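Local coordinates for putative ubiquinone biosynthesis protein (PDB 3MSQ) that probably takes part in ubiquinone-type quinone biosynthesis as a member of the Coq4 superfamily, although its own biochemical activity is not established, at residues R94-R99 with T125-H130; F149-P154 with R186-G191; F164-I169 with A179-I184. All blocks are in the same frame, centred on the assembly; numbering follows the deposited sequence.

How the contacts relate
Contact 1 is a polar, partly exposed meeting of helices 88-98 and 114-133, whereas contacts 2 and 3 are buried and apolar. Contacts 2 and 3 both use helix 177-192: its later turns pack on helix 139-152 in contact 2, its earlier ones on helix 156-172 in contact 3, which is nested inside the chain loop that contact 2 closes. Both also touch a second subunit; no other chain reaches contact 1. A hydrogen bond and a salt bridge span the gap between well-separated backbones in contact 1, while alanine, glycine and a tyrosine face meet in contact 2, and branched or selenium-bearing chains in contact 3. The Y129 ring packs against that of F149, linking contacts 1 and 2.

Contact 1: R94-R99 with T125-H130; sequences REMKAR and THDIYH
Side-chain tips alone join helix 88-98 to helix 114-133 here: even the nearest CA atoms, those of M96 and D127, lie 9.8 Å apart, and the gap is crossed by one straight histidine-carboxylate hydrogen bond and one bent salt bridge. H130 gives its NE2 hydrogen to E95 OE2 at 2.7 Å, with an N-H...O angle of 176°. The oxygen lies in the plane of the imidazole, but it is met from above the plane of its own carboxylate, 39° out of it. Both residues place CG between the backbone N and the carbonyl carbon, and E95 then runs out extended to meet the ring edge. With NE2 as donor to an anionic oxygen, the imidazole may be polarised toward the protonated form.

R99 carries CG anti to its backbone N and bends at chi3 to bring its guanidinium to D127. Its NH2 lies 2.8 Å from D127 OD1, the two flat groups being nearly coplanar; the hydrogen bond within this salt bridge is weak because it is bent. NH2 is also 3.1 Å from D127 OD2, an oxygen that is hydrogen-bonded to Y92 OH. The selenium of selenomethionine M96 comes to 3.5 Å from this same OD2.

Helix 114-133 is kinked around D127 and I128. H126, D127 and H130, with E142 of helix 139-152 beside H126, spell the HDxxH-x11-E signature of the Coq4 family, a probable metal-binding motif in these proteins, and E95 and R99, which hold H130 and D127, would be consistent with second-shell partners of such a site.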
loop_
_atom_site.group_PDB
_atom_site.type_symbol
_atom_site.label_atom_id
_atom_site.label_comp_id
_atom_site.label_asym_id
_atom_site.label_seq_id
_atom_site.Cartn_x
_atom_site.Cartn_y
_atom_site.Cartn_z
ATOM N N ARG A 94 15.071 -29.551 23.690
ATOM C CA ARG A 94 15.925 -30.199 22.687
ATOM C C ARG A 94 15.913 -29.446 21.357
ATOM O O ARG A 94 16.979 -29.253 20.765
ATOM C CB ARG A 94 15.547 -31.679 22.488
ATOM N N GLU A 95 14.724 -28.981 20.917
ATOM C CA GLU A 95 14.609 -28.221 19.676
ATOM C C GLU A 95 14.884 -26.710 19.801
ATOM O O GLU A 95 15.101 -26.041 18.783
ATOM C CB GLU A 95 13.347 -28.567 18.880
ATOM C CG GLU A 95 12.030 -28.152 19.501
ATOM C CD GLU A 95 10.877 -28.344 18.536
ATOM O OE1 GLU A 95 10.418 -29.502 18.388
ATOM O OE2 GLU A 95 10.486 -27.356 17.870
HETATM N N MSE A 96 14.912 -26.185 21.045
HETATM C CA MSE A 96 15.249 -24.783 21.321
HETATM C C MSE A 96 16.767 -24.611 21.204
HETATM O O MSE A 96 17.234 -23.607 20.654
HETATM C CB MSE A 96 14.791 -24.343 22.724
HETATM C CG MSE A 96 13.372 -23.734 22.784
HETATM SE SE MSE A 96 12.800 -22.462 21.378
HETATM C CE MSE A 96 14.464 -21.272 21.269
ATOM N N LYS A 97 17.527 -25.608 21.724
ATOM C CA LYS A 97 18.994 -25.666 21.700
ATOM C C LYS A 97 19.478 -25.855 20.269
ATOM O O LYS A 97 20.558 -25.380 19.925
ATOM C CB LYS A 97 19.520 -26.806 22.594
ATOM C CG LYS A 97 19.175 -26.660 24.078
ATOM C CD LYS A 97 20.299 -26.042 24.884
ATOM C CE LYS A 97 19.991 -26.041 26.362
ATOM N NZ LYS A 97 20.178 -27.381 26.985
ATOM N N ALA A 98 18.667 -26.537 19.436
ATOM C CA ALA A 98 18.944 -26.790 18.019
ATOM C C ALA A 98 18.641 -25.551 17.152
ATOM O O ALA A 98 19.243 -25.408 16.088
ATOM C CB ALA A 98 18.144 -27.991 17.533
ATOM N N ARG A 99 17.723 -24.659 17.608
ATOM C CA ARG A 99 17.321 -23.435 16.902
ATOM C C ARG A 99 17.576 -22.180 17.759
ATOM O O ARG A 99 18.608 -22.059 18.409
ATOM C CB ARG A 99 15.837 -23.548 16.454
ATOM C CG ARG A 99 15.074 -22.223 16.304
ATOM C CD ARG A 99 13.687 -22.396 15.715
ATOM N NE ARG A 99 12.649 -22.389 16.749
ATOM C CZ ARG A 99 11.416 -21.915 16.578
ATOM N NH1 ARG A 99 11.050 -21.397 15.411
ATOM N NH2 ARG A 99 10.536 -21.967 17.570
ATOM N N THR A 125 3.210 -18.292 25.158
ATOM C CA THR A 125 2.886 -19.692 24.950
ATOM C C THR A 125 2.925 -20.217 23.535
ATOM O O THR A 125 3.173 -21.408 23.387
ATOM C CB THR A 125 1.572 -20.063 25.665
ATOM O OG1 THR A 125 0.469 -19.423 25.032
ATOM C CG2 THR A 125 1.587 -19.718 27.149
ATOM N N HIS A 126 2.668 -19.381 22.499
ATOM C CA HIS A 126 2.565 -19.863 21.114
ATOM C C HIS A 126 3.716 -20.695 20.539
ATOM O O HIS A 126 3.468 -21.538 19.678
ATOM C CB HIS A 126 1.966 -18.835 20.137
ATOM C CG HIS A 126 2.918 -18.302 19.112
ATOM N ND1 HIS A 126 3.487 -17.041 19.239
ATOM C CD2 HIS A 126 3.322 -18.855 17.941
ATOM C CE1 HIS A 126 4.238 -16.886 18.164
ATOM N NE2 HIS A 126 4.173 -17.958 17.355
ATOM N N ASP A 127 4.933 -20.531 21.046
ATOM C CA ASP A 127 6.070 -21.333 20.582
ATOM C C ASP A 127 5.997 -22.807 21.050
ATOM O O ASP A 127 6.686 -23.655 20.497
ATOM C CB ASP A 127 7.397 -20.678 20.982
ATOM C CG ASP A 127 8.517 -21.009 20.056
ATOM O OD1 ASP A 127 8.462 -20.571 18.883
ATOM O OD2 ASP A 127 9.464 -21.687 20.499
ATOM N N ILE A 128 5.157 -23.101 22.053
ATOM C CA ILE A 128 4.929 -24.446 22.596
ATOM C C ILE A 128 3.933 -25.171 21.673
ATOM O O ILE A 128 4.125 -26.355 21.393
ATOM C CB ILE A 128 4.464 -24.376 24.097
ATOM C CG1 ILE A 128 5.573 -23.812 25.008
ATOM C CG2 ILE A 128 3.982 -25.712 24.635
ATOM C CD1 ILE A 128 5.161 -22.652 25.940
ATOM N N TYR A 129 2.906 -24.440 21.171
ATOM C CA TYR A 129 1.815 -24.926 20.310
ATOM C C TYR A 129 2.232 -25.916 19.236
ATOM O O TYR A 129 1.665 -27.006 19.193
ATOM C CB TYR A 129 0.995 -23.779 19.665
ATOM C CG TYR A 129 0.179 -22.905 20.591
ATOM C CD1 TYR A 129 0.057 -23.206 21.940
ATOM C CD2 TYR A 129 -0.456 -21.759 20.118
ATOM C CE1 TYR A 129 -0.649 -22.376 22.803
ATOM C CE2 TYR A 129 -1.167 -20.919 20.970
ATOM C CZ TYR A 129 -1.272 -21.237 22.314
ATOM O OH TYR A 129 -1.980 -20.435 23.180
ATOM N N HIS A 130 3.209 -25.554 18.382
ATOM C CA HIS A 130 3.665 -26.405 17.288
ATOM C C HIS A 130 4.151 -27.816 17.706
ATOM O O HIS A 130 3.988 -28.756 16.920
ATOM C CB HIS A 130 4.667 -25.663 16.380
ATOM C CG HIS A 130 6.047 -25.625 16.935
ATOM N ND1 HIS A 130 6.505 -24.537 17.657
ATOM C CD2 HIS A 130 7.023 -26.564 16.881
ATOM C CE1 HIS A 130 7.746 -24.843 18.008
ATOM N NE2 HIS A 130 8.097 -26.058 17.567
#

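Contact 2: F149-P154 with R186-G191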
loop_
_atom_site.group_PDB
_atom_site.type_symbol
_atom_site.label_atom_id
_atom_site.label_comp_id
_atom_site.label_asym_id
_atom_site.label_seq_id
_atom_site.Cartn_x
_atom_site.Cartn_y
_atom_site.Cartn_z
ATOM N N PHE A 149 -4.902 -22.969 14.691
ATOM C CA PHE A 149 -5.296 -21.981 15.701
ATOM C C PHE A 149 -6.583 -21.222 15.327
ATOM O O PHE A 149 -7.469 -21.039 16.184
ATOM C CB PHE A 149 -4.130 -21.042 16.028
ATOM C CG PHE A 149 -4.305 -20.309 17.335
ATOM C CD1 PHE A 149 -4.208 -20.983 18.552
ATOM C CD2 PHE A 149 -4.592 -18.946 17.355
ATOM C CE1 PHE A 149 -4.420 -20.313 19.766
ATOM C CE2 PHE A 149 -4.800 -18.279 18.570
ATOM C CZ PHE A 149 -4.700 -18.966 19.767
ATOM N N LEU A 150 -6.709 -20.832 14.022
ATOM C CA LEU A 150 -7.893 -20.163 13.446
ATOM C C LEU A 150 -9.113 -21.119 13.478
ATOM O O LEU A 150 -10.235 -20.664 13.719
ATOM C CB LEU A 150 -7.590 -19.652 12.010
ATOM C CG LEU A 150 -8.642 -18.784 11.289
ATOM C CD1 LEU A 150 -8.617 -17.369 11.784
ATOM C CD2 LEU A 150 -8.378 -18.730 9.817
ATOM N N ALA A 151 -8.882 -22.444 13.291
ATOM C CA ALA A 151 -9.948 -23.453 13.328
ATOM C C ALA A 151 -10.541 -23.596 14.725
ATOM O O ALA A 151 -11.735 -23.838 14.843
ATOM C CB ALA A 151 -9.426 -24.799 12.843
ATOM N N GLN A 152 -9.709 -23.423 15.771
ATOM C CA GLN A 152 -10.046 -23.551 17.189
ATOM C C GLN A 152 -10.586 -22.273 17.808
ATOM O O GLN A 152 -11.707 -22.259 18.307
ATOM C CB GLN A 152 -8.793 -23.955 17.970
ATOM C CG GLN A 152 -8.424 -25.418 17.882
ATOM C CD GLN A 152 -7.675 -25.862 19.103
ATOM O OE1 GLN A 152 -6.890 -25.112 19.704
ATOM N NE2 GLN A 152 -7.927 -27.083 19.509
ATOM N N THR A 153 -9.737 -21.223 17.854
ATOM C CA THR A 153 -9.986 -19.921 18.484
ATOM C C THR A 153 -9.470 -18.771 17.606
ATOM O O THR A 153 -8.302 -18.380 17.729
ATOM C CB THR A 153 -9.383 -19.903 19.900
ATOM O OG1 THR A 153 -8.051 -20.411 19.861
ATOM C CG2 THR A 153 -10.197 -20.726 20.896
ATOM N N PRO A 154 -10.309 -18.228 16.692
ATOM C CA PRO A 154 -9.816 -17.150 15.793
ATOM C C PRO A 154 -9.454 -15.819 16.448
ATOM O O PRO A 154 -10.266 -15.227 17.147
ATOM C CB PRO A 154 -10.930 -16.973 14.763
ATOM C CG PRO A 154 -12.041 -17.866 15.192
ATOM C CD PRO A 154 -11.703 -18.617 16.403
ATOM N N ARG A 186 -4.504 -29.219 6.238
ATOM C CA ARG A 186 -4.235 -30.201 7.296
ATOM C C ARG A 186 -4.423 -29.534 8.647
ATOM O O ARG A 186 -5.116 -30.085 9.500
ATOM C CB ARG A 186 -2.816 -30.770 7.180
ATOM C CG ARG A 186 -2.466 -31.716 8.303
ATOM C CD ARG A 186 -1.114 -32.358 8.096
ATOM N NE ARG A 186 0.004 -31.585 8.647
ATOM C CZ ARG A 186 0.350 -31.551 9.934
ATOM N NH1 ARG A 186 -0.380 -32.185 10.847
ATOM N NH2 ARG A 186 1.414 -30.869 10.320
ATOM N N GLY A 187 -3.843 -28.341 8.796
ATOM C CA GLY A 187 -3.930 -27.530 9.997
ATOM C C GLY A 187 -5.358 -27.235 10.397
ATOM O O GLY A 187 -5.746 -27.530 11.522
ATOM N N TYR A 188 -6.155 -26.682 9.469
ATOM C CA TYR A 188 -7.548 -26.344 9.710
ATOM C C TYR A 188 -8.389 -27.583 10.067
ATOM O O TYR A 188 -9.136 -27.558 11.045
ATOM C CB TYR A 188 -8.156 -25.574 8.520
ATOM C CG TYR A 188 -9.330 -24.714 8.939
ATOM C CD1 TYR A 188 -10.620 -25.240 9.002
ATOM C CD2 TYR A 188 -9.145 -23.385 9.323
ATOM C CE1 TYR A 188 -11.700 -24.463 9.427
ATOM C CE2 TYR A 188 -10.219 -22.595 9.742
ATOM C CZ TYR A 188 -11.493 -23.141 9.802
ATOM O OH TYR A 188 -12.550 -22.362 10.213
ATOM N N ARG A 189 -8.243 -28.666 9.289
ATOM C CA ARG A 189 -8.951 -29.928 9.456
ATOM C C ARG A 189 -8.715 -30.521 10.849
ATOM O O ARG A 189 -9.690 -30.803 11.548
ATOM C CB ARG A 189 -8.507 -30.886 8.354
ATOM C CG ARG A 189 -9.420 -32.067 8.072
ATOM C CD ARG A 189 -8.914 -32.884 6.874
ATOM N NE ARG A 189 -7.447 -33.042 6.812
ATOM C CZ ARG A 189 -6.717 -33.830 7.610
ATOM N NH1 ARG A 189 -7.297 -34.542 8.576
ATOM N NH2 ARG A 189 -5.398 -33.891 7.464
ATOM N N VAL A 190 -7.425 -30.639 11.268
ATOM C CA VAL A 190 -6.997 -31.186 12.556
ATOM C C VAL A 190 -7.457 -30.313 13.720
ATOM O O VAL A 190 -7.924 -30.841 14.729
ATOM C CB VAL A 190 -5.475 -31.497 12.606
ATOM C CG1 VAL A 190 -5.057 -32.041 13.982
ATOM C CG2 VAL A 190 -5.068 -32.470 11.512
ATOM N N GLY A 191 -7.309 -29.005 13.564
ATOM C CA GLY A 191 -7.721 -28.001 14.537
ATOM C C GLY A 191 -9.219 -28.015 14.772
ATOM O O GLY A 191 -9.656 -27.919 15.912
#
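A151 sets its methyl group squarely over one face of the Y188 ring: CB stands 3.7 Å from the ring centroid and 7° off the normal, a CH-pi contact. Y188 reaches this position with CG anti to its backbone N (chi1 -155°), which lays the ring alongside helix 139-152, with CE2 3.7 Å from A151 CA. The same methyl group faces the backbone of helix 177-192, lying 3.3 Å from Y188 O. One turn on, G191 brings no side chain, and its CA comes to 5.2 Å from that of A151, a close alanine-glycine helix contact inside the all-helical Coq4 fold. L150, also with CG anti to the backbone N, sends CD2 to 4.3 Å from Y188 CE2; F177 and M181 of the second subunit pack on L150 and Y188 respectively. In Q152, CG is instead anti to the carbonyl carbon (chi1 -79°) and passes G191 O at 3.4 Å. Beyond CG the chain is extended, and its buried amide is held by backbone atoms of the following loop, NE2 donating to T194 O and G196 O while OE1 accepts from L198 N.

Contact 3: F164-I169 with A179-I184; sequences FGMVMI and ALMTEI
Segments 164-169 and 179-184 run antiparallel, their axes 10.8 Å apart at closest approach and their N-to-C directions at 167°. They belong to consecutive helices, 156-172 and 177-192, which form a helical hairpin joined by a short connection; the first of the two is predicted to be a transmembrane helix. M166 and L180 have the nearest CA atoms, at 7.5 Å. L180 holds CG anti to its backbone N (chi1 178°) and points across the interface, so that its CD2 methyl packs against the opposite backbone, 3.7 Å from M166 CA. The same methyl lies 3.8 Å from I169 CB, the isoleucine and leucine chains crossing obliquely. F140 of helix 139-152 packs against both I169 and L180, placing a third helix beside the hairpin. M166, a selenomethionine bent at chi3, meets two partners of the second helix with its CG. S163 of the second subunit also packs on M166, and Y188 of that subunit on M181. M166 crosses selenomethionine M181 at about a right angle, and its CG lies 4.1 Å from M181 SE and 3.8 Å from the CD1 methyl of I184.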
loop_
_atom_site.group_PDB
_atom_site.type_symbol
_atom_site.label_atom_id
_atom_site.label_comp_id
_atom_site.label_asym_id
_atom_site.label_seq_id
_atom_site.Cartn_x
_atom_site.Cartn_y
_atom_site.Cartn_z
ATOM N N PHE A 164 -1.594 -13.327 4.400
ATOM C CA PHE A 164 -0.215 -12.931 4.118
ATOM C C PHE A 164 0.545 -14.113 3.526
ATOM O O PHE A 164 1.119 -13.985 2.438
ATOM C CB PHE A 164 0.458 -12.431 5.412
ATOM C CG PHE A 164 1.947 -12.241 5.302
ATOM C CD1 PHE A 164 2.477 -11.072 4.768
ATOM C CD2 PHE A 164 2.825 -13.251 5.690
ATOM C CE1 PHE A 164 3.860 -10.907 4.649
ATOM C CE2 PHE A 164 4.209 -13.090 5.558
ATOM C CZ PHE A 164 4.716 -11.925 5.033
ATOM N N GLY A 165 0.501 -15.239 4.255
ATOM C CA GLY A 165 1.104 -16.516 3.890
ATOM C C GLY A 165 0.761 -16.902 2.469
ATOM O O GLY A 165 1.649 -16.945 1.611
HETATM N N MSE A 166 -0.541 -17.047 2.196
HETATM C CA MSE A 166 -1.084 -17.400 0.883
HETATM C C MSE A 166 -0.624 -16.478 -0.248
HETATM O O MSE A 166 -0.193 -16.976 -1.286
HETATM C CB MSE A 166 -2.610 -17.424 0.946
HETATM C CG MSE A 166 -3.197 -18.792 1.300
HETATM SE SE MSE A 166 -5.099 -18.624 1.638
HETATM C CE MSE A 166 -5.002 -17.964 3.297
ATOM N N VAL A 167 -0.685 -15.146 -0.030
ATOM C CA VAL A 167 -0.298 -14.092 -0.969
ATOM C C VAL A 167 1.225 -14.111 -1.263
ATOM O O VAL A 167 1.625 -14.038 -2.422
ATOM C CB VAL A 167 -0.772 -12.710 -0.434
ATOM C CG1 VAL A 167 -0.205 -11.555 -1.254
ATOM C CG2 VAL A 167 -2.284 -12.629 -0.419
HETATM N N MSE A 168 2.064 -14.174 -0.211
HETATM C CA MSE A 168 3.519 -14.143 -0.365
HETATM C C MSE A 168 4.090 -15.378 -1.051
HETATM O O MSE A 168 5.024 -15.248 -1.853
HETATM C CB MSE A 168 4.205 -13.853 0.968
HETATM C CG MSE A 168 3.887 -12.446 1.527
HETATM SE SE MSE A 168 4.477 -10.958 0.396
HETATM C CE MSE A 168 2.888 -10.300 -0.009
ATOM N N ILE A 169 3.513 -16.570 -0.770
ATOM C CA ILE A 169 3.934 -17.806 -1.414
ATOM C C ILE A 169 3.476 -17.806 -2.879
ATOM O O ILE A 169 4.311 -17.993 -3.753
ATOM C CB ILE A 169 3.520 -19.079 -0.630
ATOM C CG1 ILE A 169 4.046 -19.088 0.854
ATOM C CG2 ILE A 169 3.837 -20.394 -1.403
ATOM C CD1 ILE A 169 5.491 -18.846 1.095
ATOM N N ALA A 179 2.097 -27.253 -1.603
ATOM C CA ALA A 179 2.656 -27.639 -0.316
ATOM C C ALA A 179 2.077 -26.752 0.789
ATOM O O ALA A 179 1.708 -27.269 1.850
ATOM C CB ALA A 179 4.167 -27.506 -0.357
ATOM N N LEU A 180 1.972 -25.424 0.520
ATOM C CA LEU A 180 1.385 -24.471 1.455
ATOM C C LEU A 180 -0.083 -24.813 1.676
ATOM O O LEU A 180 -0.506 -24.870 2.821
ATOM C CB LEU A 180 1.559 -23.005 0.992
ATOM C CG LEU A 180 0.931 -21.933 1.899
ATOM C CD1 LEU A 180 1.817 -21.589 3.088
ATOM C CD2 LEU A 180 0.618 -20.691 1.131
HETATM N N MSE A 181 -0.840 -25.106 0.608
HETATM C CA MSE A 181 -2.254 -25.440 0.752
HETATM C C MSE A 181 -2.477 -26.779 1.421
HETATM O O MSE A 181 -3.543 -27.008 1.993
HETATM C CB MSE A 181 -2.986 -25.365 -0.579
HETATM C CG MSE A 181 -3.112 -23.949 -1.148
HETATM SE SE MSE A 181 -3.915 -22.576 -0.023
HETATM C CE MSE A 181 -5.490 -23.548 0.665
ATOM N N THR A 182 -1.466 -27.659 1.370
ATOM C CA THR A 182 -1.488 -28.966 2.025
ATOM C C THR A 182 -1.359 -28.780 3.558
ATOM O O THR A 182 -2.090 -29.431 4.312
ATOM C CB THR A 182 -0.456 -29.898 1.367
ATOM O OG1 THR A 182 -1.020 -30.459 0.163
ATOM C CG2 THR A 182 0.040 -30.995 2.304
ATOM N N GLU A 183 -0.456 -27.880 4.008
ATOM C CA GLU A 183 -0.260 -27.573 5.420
ATOM C C GLU A 183 -1.421 -26.777 5.991
ATOM O O GLU A 183 -1.812 -27.046 7.128
ATOM C CB GLU A 183 1.060 -26.831 5.654
ATOM C CG GLU A 183 2.255 -27.746 5.836
ATOM C CD GLU A 183 2.087 -28.785 6.928
ATOM O OE1 GLU A 183 2.282 -28.434 8.117
ATOM O OE2 GLU A 183 1.720 -29.938 6.597
ATOM N N ILE A 184 -1.968 -25.797 5.226
ATOM C CA ILE A 184 -3.112 -24.975 5.633
ATOM C C ILE A 184 -4.367 -25.856 5.844
ATOM O O ILE A 184 -4.996 -25.750 6.901
ATOM C CB ILE A 184 -3.378 -23.790 4.669
ATOM C CG1 ILE A 184 -2.230 -22.787 4.692
ATOM C CG2 ILE A 184 -4.702 -23.096 4.994
ATOM C CD1 ILE A 184 -2.295 -21.725 3.595
#